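Local coordinates for protein tylactone synthase starter module and modules 1 & 2 (Streptomyces fradiae, PDB 2Z5L) that probably reduces the beta-keto group of a growing polyketide with NADPH, fixing its stereochemistry as the first ketoreductase of the tylosin polyketide synthase, at residues R243-A248 / F498-E503; M268-R273 / G436-G441; P55-G60 / R79-I84; P158-A163 / N408-A413. One frame throughout, in Å; residues are numbered along the deposited sequence.

The chain has two halves of Rossmann type, as in other polyketide synthase ketoreductases, and contact 4 joins them near the middle, its centre about 6 Å from that of the chain. Contacts 2 and 3 lie on opposite sides of that centre, their own centres about 44 Å apart. Contact 3 belongs to the N-terminal half. Contact 2 belongs to the reductase half, at a glycine-rich turn that probably borders the cofactor site. Contact 4 uses the helix with the YxxxN sequence (Y404, N408), probably part of the active site as in related ketoreductases; its nearest atoms are about 10 Å from contact 2. In contact 1 the C-terminal tail returns to strand 239-247, its centre about 21 Å from contact 4's.

Contact 1 of 4, residues R243-A248 / F498-E503; sequences RRVSRA and FDTVPE
F498 and T500 belong to a type I beta turn, F498 to V501, that lays the C-terminal tail against V245 and R244 of strand 239-247, the strand that pairs with strand 28-35. The apolar part is set by V245. Its CG2 lies 3.4 Å from F498 CD2, coming obliquely to the ring, and 4.0 Å from V501 CG2, a fit that suits a compact branched side chain. F498 also meets W396 and F485 edge to face. The CG2 of T500 lies against the aliphatic R244 CB at 3.8 Å, the two side chains crossing at about a right angle, while the guanidinium of R244 turns to E230.

The one hydrogen bond across the contact runs from T500 OG1 to V245 O, 2.7 Å, with the donor standing 68° out of the carbonyl plane. Threonine suits the spot because one branch donates this bond and the other packs. S246 OG points instead to T32.

Charge closes the far end. E503, bent at chi2 (72°), brings its carboxylate back to R247, whose NH2 also bonds A26 O. The carboxylate plane is turned 63° from the guanidinium, and E503 OE2 meets R247 NH1 at the guanidinium edge, in plane, at 2.7 Å.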
# COMPACT_ATOMS: atom_id res chain seq x y z
N ARG A 243 -1.67 -9.38 11.49
CA ARG A 243 -1.21 -9.46 10.10
C ARG A 243 0.08 -10.28 10.00
O ARG A 243 0.99 -10.13 10.81
CB ARG A 243 -1.00 -8.04 9.55
CG ARG A 243 -0.73 -7.96 8.05
CD ARG A 243 -1.24 -6.64 7.49
NE ARG A 243 -0.91 -6.46 6.08
CZ ARG A 243 0.33 -6.26 5.62
NH1 ARG A 243 1.35 -6.21 6.45
NH2 ARG A 243 0.54 -6.10 4.32
N ARG A 244 0.15 -11.15 9.00
CA ARG A 244 1.33 -11.99 8.80
C ARG A 244 1.67 -12.16 7.32
O ARG A 244 0.78 -12.23 6.47
CB ARG A 244 1.09 -13.38 9.40
CG ARG A 244 0.99 -13.42 10.92
CD ARG A 244 2.33 -13.15 11.57
NE ARG A 244 2.30 -13.48 12.99
CZ ARG A 244 1.61 -12.81 13.91
NH1 ARG A 244 0.89 -11.75 13.56
NH2 ARG A 244 1.63 -13.22 15.17
N VAL A 245 2.96 -12.23 7.02
CA VAL A 245 3.39 -12.44 5.64
C VAL A 245 3.86 -13.89 5.51
O VAL A 245 4.81 -14.33 6.16
CB VAL A 245 4.56 -11.49 5.23
CG1 VAL A 245 4.07 -10.06 5.15
CG2 VAL A 245 5.72 -11.61 6.23
N SER A 246 3.17 -14.64 4.65
CA SER A 246 3.49 -16.04 4.43
C SER A 246 3.72 -16.35 2.95
O SER A 246 3.01 -15.84 2.08
CB SER A 246 2.36 -16.90 4.99
OG SER A 246 1.10 -16.26 4.83
N ARG A 247 4.72 -17.18 2.66
CA ARG A 247 5.01 -17.54 1.27
C ARG A 247 3.71 -17.99 0.61
O ARG A 247 2.92 -18.71 1.22
CB ARG A 247 6.06 -18.66 1.22
CG ARG A 247 7.36 -18.27 1.94
CD ARG A 247 8.49 -19.27 1.71
NE ARG A 247 9.35 -18.90 0.58
CZ ARG A 247 10.62 -18.52 0.69
NH1 ARG A 247 11.20 -18.45 1.88
NH2 ARG A 247 11.32 -18.20 -0.38
N ALA A 248 3.47 -17.52 -0.61
CA ALA A 248 2.25 -17.89 -1.31
C ALA A 248 2.47 -19.20 -2.05
O ALA A 248 3.60 -19.64 -2.21
CB ALA A 248 1.84 -16.78 -2.27
N PHE A 498 6.95 -10.92 10.04
CA PHE A 498 7.65 -11.93 9.26
C PHE A 498 7.89 -13.25 9.98
O PHE A 498 8.64 -14.10 9.48
CB PHE A 498 8.99 -11.38 8.77
CG PHE A 498 8.88 -10.08 8.02
CD1 PHE A 498 8.92 -8.86 8.69
CD2 PHE A 498 8.75 -10.07 6.63
CE1 PHE A 498 8.83 -7.65 8.00
CE2 PHE A 498 8.66 -8.88 5.92
CZ PHE A 498 8.70 -7.66 6.61
N ASP A 499 7.30 -13.44 11.16
CA ASP A 499 7.52 -14.71 11.86
C ASP A 499 7.00 -15.89 11.05
O ASP A 499 7.54 -16.99 11.15
CB ASP A 499 6.86 -14.71 13.24
CG ASP A 499 7.67 -13.95 14.28
OD1 ASP A 499 8.91 -13.83 14.12
OD2 ASP A 499 7.07 -13.48 15.28
N THR A 500 5.96 -15.66 10.26
CA THR A 500 5.38 -16.72 9.44
C THR A 500 6.25 -17.13 8.26
O THR A 500 5.81 -17.88 7.39
CB THR A 500 3.99 -16.31 8.91
OG1 THR A 500 3.96 -14.90 8.71
CG2 THR A 500 2.90 -16.73 9.88
N VAL A 501 7.48 -16.63 8.23
CA VAL A 501 8.41 -16.97 7.16
C VAL A 501 9.55 -17.78 7.75
O VAL A 501 10.31 -17.28 8.58
CB VAL A 501 9.00 -15.73 6.48
CG1 VAL A 501 10.02 -16.16 5.44
CG2 VAL A 501 7.90 -14.91 5.84
N PRO A 502 9.70 -19.05 7.31
CA PRO A 502 10.74 -19.96 7.78
C PRO A 502 12.14 -19.35 7.86
O PRO A 502 12.74 -19.27 8.94
CB PRO A 502 10.67 -21.10 6.78
CG PRO A 502 9.20 -21.16 6.47
CD PRO A 502 8.88 -19.70 6.27
N GLU A 503 12.65 -18.93 6.71
CA GLU A 503 13.98 -18.35 6.60
C GLU A 503 14.15 -17.12 7.49
O GLU A 503 15.27 -16.77 7.89
CB GLU A 503 14.25 -17.99 5.14
CG GLU A 503 14.24 -19.17 4.18
CD GLU A 503 12.85 -19.75 3.93
OE1 GLU A 503 12.77 -20.80 3.26
OE2 GLU A 503 11.85 -19.16 4.37

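Contact 2 of 4, residues M268-R273 / G436-G441; sequences MGAIGR and GGMAAG
The glycine-rich turn that starts helix 270-281, which fits a Rossmann-type GxGxxG pattern through G269 and G272, presents A270 and I271 to G437 and M438 of the loop between strand 426-430 and helix 442-450. This is a small surface contact without hydrogen bonds between the two sides. A270 is the chief residue on the helix side: its CB points at the loop and comes 3.9 Å from G437 C and 4.0 Å from G436 O. A methyl group suits this first helical turn because the loop backbone passes so near. G437 suits it too, for its phi of +93° favours a residue without a side chain and its backbone lies directly against A270 CB.

M438 supplies the flexible thioether. Its chain, bent at chi2 (-55°) and again at chi3, folds the sulfur back so that SD lies 4.1 Å from I271 CG1, where the two side chains cross obliquely. M438 SD is modelled even nearer to A270 CB, but that spacing is too short to be trusted. W433 touches both I271 and M438.

Within the turn, R273 NH2 bonds M268 O at 3.3 Å, with M268 SD lying 3.7 Å above one guanidinium face, toward its rim. G269 occupies the N-cap. Such a glycine-lined strand-turn-helix is typical of the dinucleotide-binding end of a Rossmann fold, consistent with a cofactor site here.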
# COMPACT_ATOMS: atom_id res chain seq x y z
N MET A 268 6.57 4.10 -21.44
CA MET A 268 7.89 4.53 -21.85
C MET A 268 8.86 4.45 -20.66
O MET A 268 9.95 5.03 -20.69
CB MET A 268 7.83 5.95 -22.44
CG MET A 268 7.04 6.02 -23.77
SD MET A 268 7.91 5.14 -25.13
CE MET A 268 9.03 6.38 -25.60
N GLY A 269 8.45 3.72 -19.62
CA GLY A 269 9.26 3.52 -18.42
C GLY A 269 10.03 2.22 -18.56
O GLY A 269 9.79 1.45 -19.49
N ALA A 270 10.96 1.95 -17.64
CA ALA A 270 11.78 0.73 -17.71
C ALA A 270 10.94 -0.54 -17.76
O ALA A 270 11.21 -1.45 -18.53
CB ALA A 270 12.75 0.67 -16.51
N ILE A 271 9.94 -0.60 -16.90
CA ILE A 271 9.06 -1.76 -16.87
C ILE A 271 8.17 -1.72 -18.12
O ILE A 271 8.09 -2.69 -18.87
CB ILE A 271 8.21 -1.74 -15.58
CG1 ILE A 271 9.10 -2.11 -14.39
CG2 ILE A 271 7.04 -2.71 -15.71
CD1 ILE A 271 8.45 -1.95 -13.03
N GLY A 272 7.52 -0.59 -18.35
CA GLY A 272 6.65 -0.43 -19.51
C GLY A 272 7.23 -0.98 -20.82
O GLY A 272 6.64 -1.86 -21.45
N ARG A 273 8.39 -0.47 -21.22
CA ARG A 273 9.02 -0.93 -22.46
C ARG A 273 9.20 -2.44 -22.48
O ARG A 273 8.81 -3.11 -23.44
CB ARG A 273 10.35 -0.21 -22.67
CG ARG A 273 10.20 1.32 -22.79
CD ARG A 273 11.50 2.03 -23.21
NE ARG A 273 11.40 3.46 -22.97
CZ ARG A 273 11.53 4.40 -23.91
NH1 ARG A 273 11.77 4.07 -25.18
NH2 ARG A 273 11.42 5.67 -23.56
N GLY A 436 18.74 -2.44 -16.67
CA GLY A 436 18.78 -1.08 -17.17
C GLY A 436 17.52 -0.30 -16.85
O GLY A 436 16.46 -0.89 -16.63
N GLY A 437 17.63 1.02 -16.82
CA GLY A 437 16.47 1.89 -16.78
C GLY A 437 16.07 2.25 -15.36
O GLY A 437 15.69 3.39 -15.09
N MET A 438 16.15 1.28 -14.46
CA MET A 438 15.39 1.33 -13.21
C MET A 438 16.05 2.28 -12.21
O MET A 438 17.02 1.92 -11.55
CB MET A 438 15.26 -0.06 -12.61
CG MET A 438 14.38 -1.01 -13.40
SD MET A 438 12.73 -0.33 -13.70
CE MET A 438 12.37 0.38 -12.10
N ALA A 439 15.51 3.49 -12.11
CA ALA A 439 16.07 4.51 -11.21
C ALA A 439 15.81 4.17 -9.74
O ALA A 439 14.68 3.87 -9.34
CB ALA A 439 15.47 5.87 -11.55
N ALA A 440 16.85 4.23 -8.92
CA ALA A 440 16.71 3.92 -7.50
C ALA A 440 17.10 5.11 -6.64
O ALA A 440 18.04 5.84 -6.95
CB ALA A 440 17.56 2.72 -7.13
N GLY A 441 16.36 5.31 -5.55
CA GLY A 441 16.64 6.41 -4.65
C GLY A 441 16.89 5.92 -3.25
O GLY A 441 17.22 4.74 -3.04

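Contact 3 of 4, residues P55-G60 / R79-I84; sequences PPTTDG and RLEVPI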
# COMPACT_ATOMS: atom_id res chain seq x y z
N PRO A 55 -12.31 13.41 14.91
CA PRO A 55 -12.86 14.50 14.10
C PRO A 55 -14.02 15.16 14.84
O PRO A 55 -14.63 14.54 15.70
CB PRO A 55 -13.34 13.80 12.83
CG PRO A 55 -12.49 12.60 12.75
CD PRO A 55 -12.41 12.13 14.18
N PRO A 56 -14.34 16.41 14.49
CA PRO A 56 -15.42 17.17 15.12
C PRO A 56 -16.70 16.35 15.30
O PRO A 56 -17.41 16.07 14.33
CB PRO A 56 -15.61 18.34 14.16
CG PRO A 56 -14.23 18.56 13.64
CD PRO A 56 -13.78 17.16 13.35
N THR A 57 -16.98 15.99 16.55
CA THR A 57 -18.17 15.21 16.89
C THR A 57 -18.34 14.00 15.97
O THR A 57 -19.39 13.82 15.35
CB THR A 57 -19.45 16.08 16.83
OG1 THR A 57 -19.60 16.61 15.50
CG2 THR A 57 -19.36 17.21 17.83
N THR A 58 -17.30 13.17 15.89
CA THR A 58 -17.35 11.99 15.05
C THR A 58 -18.47 11.05 15.49
O THR A 58 -19.16 10.45 14.65
CB THR A 58 -16.02 11.21 15.09
OG1 THR A 58 -16.15 10.00 14.33
CG2 THR A 58 -15.65 10.86 16.53
N ASP A 59 -18.65 10.92 16.80
CA ASP A 59 -19.68 10.05 17.36
C ASP A 59 -19.59 10.00 18.88
O ASP A 59 -18.67 9.39 19.43
CB ASP A 59 -19.56 8.64 16.78
CG ASP A 59 -20.57 7.68 17.37
OD1 ASP A 59 -21.77 8.04 17.39
OD2 ASP A 59 -20.17 6.58 17.80
N GLY A 60 -20.55 10.62 19.54
CA GLY A 60 -20.56 10.63 21.00
C GLY A 60 -20.41 9.25 21.60
O GLY A 60 -19.72 9.08 22.60
N ARG A 79 -10.07 13.33 25.81
CA ARG A 79 -10.35 13.48 24.39
C ARG A 79 -9.91 14.80 23.74
O ARG A 79 -9.89 15.85 24.38
CB ARG A 79 -11.84 13.25 24.15
CG ARG A 79 -12.75 14.19 24.90
CD ARG A 79 -14.22 13.81 24.71
NE ARG A 79 -14.60 12.68 25.55
CZ ARG A 79 -15.82 12.15 25.59
NH1 ARG A 79 -16.78 12.64 24.82
NH2 ARG A 79 -16.08 11.13 26.40
N LEU A 80 -9.54 14.74 22.47
CA LEU A 80 -9.13 15.93 21.72
C LEU A 80 -9.85 15.94 20.37
O LEU A 80 -10.13 14.89 19.79
CB LEU A 80 -7.62 15.93 21.48
CG LEU A 80 -7.00 17.25 21.02
CD1 LEU A 80 -6.93 18.24 22.18
CD2 LEU A 80 -5.62 17.01 20.48
N GLU A 81 -10.13 17.13 19.85
CA GLU A 81 -10.80 17.24 18.57
C GLU A 81 -9.91 17.85 17.49
O GLU A 81 -9.42 18.98 17.63
CB GLU A 81 -12.07 18.09 18.73
CG GLU A 81 -13.10 17.82 17.67
CD GLU A 81 -14.44 18.48 17.96
OE1 GLU A 81 -14.54 19.72 17.82
OE2 GLU A 81 -15.38 17.76 18.34
N VAL A 82 -9.69 17.10 16.42
CA VAL A 82 -8.89 17.58 15.30
C VAL A 82 -9.66 17.39 14.02
O VAL A 82 -9.91 16.27 13.59
CB VAL A 82 -7.54 16.85 15.16
CG1 VAL A 82 -6.86 17.28 13.86
CG2 VAL A 82 -6.65 17.17 16.34
N PRO A 83 -10.03 18.49 13.37
CA PRO A 83 -10.78 18.42 12.12
C PRO A 83 -9.99 17.84 10.95
O PRO A 83 -8.77 18.02 10.84
CB PRO A 83 -11.20 19.87 11.89
CG PRO A 83 -10.03 20.63 12.45
CD PRO A 83 -9.70 19.88 13.73
N ILE A 84 -10.70 17.12 10.09
CA ILE A 84 -10.10 16.54 8.89
C ILE A 84 -9.68 17.76 8.07
O ILE A 84 -10.32 18.80 8.14
CB ILE A 84 -11.16 15.69 8.16
CG1 ILE A 84 -11.65 14.61 9.12
CG2 ILE A 84 -10.58 15.06 6.91
CD1 ILE A 84 -12.89 13.90 8.66
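E81 of strand 80-81 reaches across to P56 and T57, in the loop that leads from strand 49-54 into helix 60-71. The three elements form a beta-alpha-beta crossover of the N-terminal Rossmann-like half, and the two strands run parallel, L80 and V82 sharing backbone bonds with A54.

From CB, the E81 chain leaves with CG anti to the backbone N (chi1 -156°) and stays extended, which carries it over the proline. CG lies 3.5 Å from P56 CA. CD comes 3.3 Å from the same CA, so the aliphatic stem and the carboxyl carbon both rest on the proline backbone. At the tip OE1 stays beside the proline, 3.8 Å from P56 CA, while OE2 accepts the backbone N-H of T57 at 3.0 Å, with 53° between the donor and the carboxylate plane. Glutamate has just the length needed to accept a loop N-H from the strand edge.

Prolines suit the rest, being rigid and apolar. P56 CG packs on P83 CB at 3.7 Å, ring across ring at about a right angle, and P55 CB meets I84 CG1. V82 O, buried with no conventional partner, receives a CA-H...O contact from P55 CA at 3.5 Å, 162° at the hydrogen.

Contact 4 of 4, residues P158-A163 / N408-A413; sequences PQDAGA and NAALDA
A bridging water ties D160 to A410, giving one hydrogen to D160 OD2 at 2.7 Å and the other to A410 O at 2.8 Å. It thereby links the first turn of helix 160-175 to the middle of helix 402-419, joining the N-terminal half of the molecule to the reductase half. The side chain of D160 can reach the water because CG stands anti to the backbone N (chi1 -168°), which swings the carboxylate across the gap. OD2 also lies 3.2 Å from A410 CB, resting on the methyl, whereas OD1 turns back to Q164 NE2. The two oxygens thus have separate tasks, and a carboxylate at a helix start is probably favoured by the positive end of the helix dipole.

Beside this water bridge the contact is made of small groups. A163 CB and A413 CB meet methyl to methyl at 3.7 Å. A409 CB points at A163 O, 3.3 Å away, so a carbonyl of one helix is covered by a methyl of the other. At the other end the ring of P158, buried just ahead of the N-cap Q159, lays its CG on A413 CA at 3.7 Å; P158 O is taken by R417 NH1. Alanine suits these places because a side chain of one carbon lets the helices come close, and proline brings a compact, rigid, apolar ring.

Helix 402-419 also holds Y404 and N408, the YxxxN sequence of polyketide ketoreductases. The chemistry implies an interface held mainly by close apolar fit, with the water supplying the directional bonds between the two segments.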
# COMPACT_ATOMS: atom_id res chain seq x y z
N PRO A 158 -11.55 -4.46 1.49
CA PRO A 158 -10.76 -3.32 1.97
C PRO A 158 -11.18 -2.01 1.32
O PRO A 158 -11.19 -1.89 0.10
CB PRO A 158 -9.34 -3.72 1.59
CG PRO A 158 -9.56 -4.48 0.30
CD PRO A 158 -10.76 -5.33 0.61
N GLN A 159 -11.53 -1.01 2.13
CA GLN A 159 -11.93 0.27 1.57
C GLN A 159 -10.66 1.14 1.45
O GLN A 159 -9.75 1.04 2.28
CB GLN A 159 -12.99 0.93 2.48
CG GLN A 159 -13.86 1.97 1.77
CD GLN A 159 -14.96 1.36 0.88
OE1 GLN A 159 -14.73 0.41 0.13
NE2 GLN A 159 -16.16 1.94 0.95
N ASP A 160 -10.61 1.97 0.41
CA ASP A 160 -9.44 2.81 0.14
C ASP A 160 -8.81 3.58 1.31
O ASP A 160 -7.69 3.29 1.73
CB ASP A 160 -9.78 3.79 -0.99
CG ASP A 160 -8.54 4.49 -1.55
OD1 ASP A 160 -8.34 5.69 -1.24
OD2 ASP A 160 -7.78 3.83 -2.27
N ALA A 161 -9.54 4.56 1.82
CA ALA A 161 -9.07 5.38 2.94
C ALA A 161 -8.34 4.55 4.01
O ALA A 161 -7.20 4.86 4.38
CB ALA A 161 -10.24 6.15 3.56
N GLY A 162 -8.98 3.50 4.51
CA GLY A 162 -8.34 2.69 5.53
C GLY A 162 -7.11 1.93 5.07
O GLY A 162 -6.13 1.81 5.81
N ALA A 163 -7.14 1.40 3.85
CA ALA A 163 -6.00 0.65 3.32
C ALA A 163 -4.76 1.53 3.20
O ALA A 163 -3.64 1.07 3.43
CB ALA A 163 -6.35 0.05 1.95
N ASN A 408 0.53 2.56 -3.04
CA ASN A 408 0.57 1.17 -3.44
C ASN A 408 -0.44 0.36 -2.62
O ASN A 408 -1.14 -0.49 -3.17
CB ASN A 408 2.01 0.65 -3.35
CG ASN A 408 2.86 1.15 -4.51
OD1 ASN A 408 2.66 0.72 -5.65
ND2 ASN A 408 3.78 2.06 -4.23
N ALA A 409 -0.55 0.65 -1.33
CA ALA A 409 -1.54 -0.05 -0.51
C ALA A 409 -2.93 0.12 -1.17
O ALA A 409 -3.71 -0.83 -1.21
CB ALA A 409 -1.55 0.52 0.92
N ALA A 410 -3.21 1.30 -1.71
CA ALA A 410 -4.50 1.55 -2.36
C ALA A 410 -4.73 0.77 -3.66
O ALA A 410 -5.88 0.45 -4.01
CB ALA A 410 -4.71 3.04 -2.64
N LEU A 411 -3.67 0.50 -4.40
CA LEU A 411 -3.81 -0.26 -5.63
C LEU A 411 -4.28 -1.66 -5.26
O LEU A 411 -5.15 -2.22 -5.92
CB LEU A 411 -2.46 -0.36 -6.38
CG LEU A 411 -1.96 0.90 -7.09
CD1 LEU A 411 -0.61 0.63 -7.75
CD2 LEU A 411 -2.99 1.34 -8.13
N ASP A 412 -3.71 -2.21 -4.19
CA ASP A 412 -4.08 -3.55 -3.73
C ASP A 412 -5.56 -3.65 -3.32
O ASP A 412 -6.25 -4.59 -3.72
CB ASP A 412 -3.18 -3.98 -2.56
CG ASP A 412 -1.69 -3.89 -2.89
OD1 ASP A 412 -1.33 -3.89 -4.09
OD2 ASP A 412 -0.87 -3.84 -1.96
N ALA A 413 -6.04 -2.68 -2.54
CA ALA A 413 -7.43 -2.69 -2.09
C ALA A 413 -8.38 -2.66 -3.28
O ALA A 413 -9.43 -3.31 -3.27
CB ALA A 413 -7.69 -1.50 -1.17
O HOH W 1 -8.25 1.22 -2.80